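Local coordinates for protein putative polyketide cyclase (Acidithiobacillus ferrooxidans, PDB 3F9S) that is a putative polyketide cyclase of the SnoaL-like family with an NTF2-type fold, and probably acts on a small-molecule substrate, at residues Val19-Ile25 with Arg59-Arg64. Numbering follows the deposited sequence.
Sequences VWSEGNI and RVKTLR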
loop_
_atom_site.group_PDB
_atom_site.type_symbol
_atom_site.label_atom_id
_atom_site.label_comp_id
_atom_site.label_asym_id
_atom_site.label_seq_id
_atom_site.Cartn_x
_atom_site.Cartn_y
_atom_site.Cartn_z
ATOM N N VAL A 19 7.308 -19.081 0.485
ATOM C CA VAL A 19 6.856 -18.854 1.850
ATOM C C VAL A 19 5.382 -18.480 1.916
ATOM O O VAL A 19 4.620 -19.120 2.630
ATOM C CB VAL A 19 7.688 -17.775 2.555
ATOM C CG1 VAL A 19 7.122 -17.468 3.959
ATOM C CG2 VAL A 19 9.142 -18.208 2.632
ATOM N N TRP A 20 4.989 -17.482 1.137
ATOM C CA TRP A 20 3.668 -16.885 1.284
ATOM C C TRP A 20 2.559 -17.488 0.484
ATOM O O TRP A 20 1.424 -17.511 0.958
ATOM C CB TRP A 20 3.764 -15.381 1.055
ATOM C CG TRP A 20 4.434 -14.794 2.221
ATOM C CD1 TRP A 20 5.750 -14.502 2.341
ATOM C CD2 TRP A 20 3.841 -14.574 3.507
ATOM N NE1 TRP A 20 6.010 -14.054 3.609
ATOM C CE2 TRP A 20 4.857 -14.090 4.350
ATOM C CE3 TRP A 20 2.541 -14.707 4.016
ATOM C CZ2 TRP A 20 4.620 -13.725 5.682
ATOM C CZ3 TRP A 20 2.305 -14.374 5.344
ATOM C CH2 TRP A 20 3.346 -13.885 6.163
ATOM N N SER A 21 2.856 -17.900 -0.741
ATOM C CA SER A 21 1.846 -18.518 -1.581
ATOM C C SER A 21 1.773 -20.018 -1.359
ATOM O O SER A 21 0.681 -20.565 -1.413
ATOM C CB SER A 21 2.075 -18.205 -3.055
ATOM O OG SER A 21 1.978 -16.810 -3.287
ATOM N N GLU A 22 2.907 -20.676 -1.103
ATOM C CA GLU A 22 2.958 -22.134 -0.935
ATOM C C GLU A 22 3.055 -22.594 0.507
ATOM O O GLU A 22 2.868 -23.776 0.769
ATOM C CB GLU A 22 4.101 -22.717 -1.752
ATOM C CG GLU A 22 3.908 -22.538 -3.253
ATOM C CD GLU A 22 5.155 -22.810 -4.063
ATOM O OE1 GLU A 22 6.201 -23.222 -3.518
ATOM O OE2 GLU A 22 5.086 -22.593 -5.285
ATOM N N GLY A 23 3.312 -21.682 1.434
ATOM C CA GLY A 23 3.373 -22.023 2.848
ATOM C C GLY A 23 4.574 -22.840 3.258
ATOM O O GLY A 23 4.499 -23.577 4.247
ATOM N N ASN A 24 5.674 -22.705 2.517
ATOM C CA ASN A 24 6.913 -23.377 2.834
ATOM C C ASN A 24 7.546 -22.452 3.876
ATOM O O ASN A 24 8.459 -21.693 3.580
ATOM C CB ASN A 24 7.784 -23.584 1.597
ATOM C CG ASN A 24 9.052 -24.364 1.888
ATOM O OD1 ASN A 24 9.414 -24.605 3.046
ATOM N ND2 ASN A 24 9.757 -24.737 0.819
ATOM N N ILE A 25 7.073 -22.594 5.110
ATOM C CA ILE A 25 7.453 -21.710 6.217
ATOM C C ILE A 25 8.963 -21.727 6.448
ATOM O O ILE A 25 9.578 -20.681 6.616
ATOM C CB ILE A 25 6.761 -22.079 7.557
ATOM C CG1 ILE A 25 5.236 -22.183 7.440
ATOM C CG2 ILE A 25 7.094 -21.043 8.622
ATOM C CD1 ILE A 25 4.567 -20.978 6.893
ATOM N N ARG A 59 5.005 -15.694 12.623
ATOM C CA ARG A 59 4.072 -14.770 12.012
ATOM C C ARG A 59 3.537 -15.350 10.712
ATOM O O ARG A 59 2.344 -15.248 10.447
ATOM C CB ARG A 59 4.715 -13.419 11.821
ATOM C CG ARG A 59 3.932 -12.469 10.970
ATOM C CD ARG A 59 4.598 -11.156 11.002
ATOM N NE ARG A 59 3.887 -10.217 10.143
ATOM C CZ ARG A 59 3.981 -10.187 8.819
ATOM N NH1 ARG A 59 4.763 -11.017 8.147
ATOM N NH2 ARG A 59 3.288 -9.281 8.145
ATOM N N VAL A 60 4.406 -15.961 9.916
ATOM C CA VAL A 60 3.941 -16.601 8.679
ATOM C C VAL A 60 2.899 -17.657 9.007
ATOM O O VAL A 60 1.839 -17.689 8.384
ATOM C CB VAL A 60 5.050 -17.258 7.865
ATOM C CG1 VAL A 60 4.446 -17.790 6.531
ATOM C CG2 VAL A 60 6.158 -16.270 7.576
ATOM N N LYS A 61 3.178 -18.474 10.014
ATOM C CA LYS A 61 2.255 -19.536 10.408
ATOM C C LYS A 61 0.879 -18.979 10.771
ATOM O O LYS A 61 -0.132 -19.552 10.375
ATOM C CB LYS A 61 2.799 -20.366 11.562
ATOM C CG LYS A 61 4.046 -21.192 11.239
ATOM C CD LYS A 61 4.548 -21.861 12.522
ATOM C CE LYS A 61 5.998 -22.279 12.433
ATOM N NZ LYS A 61 6.442 -22.882 13.734
ATOM N N THR A 62 0.855 -17.869 11.510
ATOM C CA THR A 62 -0.412 -17.252 11.923
ATOM C C THR A 62 -1.181 -16.691 10.743
ATOM O O THR A 62 -2.362 -16.971 10.587
ATOM C CB THR A 62 -0.170 -16.149 12.945
ATOM O OG1 THR A 62 0.173 -16.799 14.156
ATOM C CG2 THR A 62 -1.415 -15.326 13.222
ATOM N N LEU A 63 -0.492 -15.911 9.926
ATOM C CA LEU A 63 -1.117 -15.311 8.758
ATOM C C LEU A 63 -1.530 -16.364 7.736
ATOM O O LEU A 63 -2.617 -16.278 7.162
ATOM C CB LEU A 63 -0.201 -14.268 8.137
ATOM C CG LEU A 63 -0.104 -12.905 8.822
ATOM C CD1 LEU A 63 0.118 -12.937 10.317
ATOM C CD2 LEU A 63 1.008 -12.104 8.142
ATOM N N ARG A 64 -0.691 -17.372 7.516
ATOM C CA ARG A 64 -1.030 -18.440 6.563
ATOM C C ARG A 64 -2.238 -19.230 7.057
ATOM O O ARG A 64 -3.117 -19.530 6.267
ATOM C CB ARG A 64 0.157 -19.367 6.258
ATOM C CG ARG A 64 1.228 -18.747 5.307
ATOM C CD ARG A 64 0.856 -18.876 3.831
ATOM N NE ARG A 64 0.654 -20.288 3.499
ATOM C CZ ARG A 64 0.095 -20.780 2.398
ATOM N NH1 ARG A 64 -0.377 -19.996 1.441
ATOM N NH2 ARG A 64 -0.013 -22.101 2.256
#
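Bends at chi2 (-83°) and chi3 (-57°) fold the Arg64 side chain against the C-terminal end of helix 8-21, while Trp20, with CG anti to its own carbonyl carbon (chi1 -72°), sends its six-membered ring out over Val60 and up to Leu63 of helix 53-66. Val60 CG1 stands almost on the normal of that ring in a CH-pi contact, 4.0 Å from its centroid, and Val19 CG1 lies over the same face. Leu63 works from the rim: its CB sits in the ring plane at the edge, and CD2 comes within 3.5 Å of Trp20 CH2. From the turn, Ile25 presses its CD1 against Val60 CG1 at 3.2 Å, tighter than normal van der Waals contact. The indole NE1 is hydrogen-bonded to Tyr56 OH, and Arg59, beside the ring, forms salt bridges with Asp41 and Asp44. Arg64 NH1 gives a weak, bent hydrogen bond to Trp20 O (3.1 Å), and the guanidinium lays one face over the peptide between Glu22 and Gly23. Gly23 has positive phi, and a CB on it would clash with Arg64 NH2. A leucine in place of Arg64 would probably leave Trp20 O without this donor and uncover the Glu22-Gly23 peptide. Helix 53-66 of this SnoaL-like domain is thus held to the end of helix 8-21 and the turn after it by an apolar patch, beside which a cationic group meets the carbonyl-rich end of helix 8-21, a charge placement likely to interact favourably with the helix dipole.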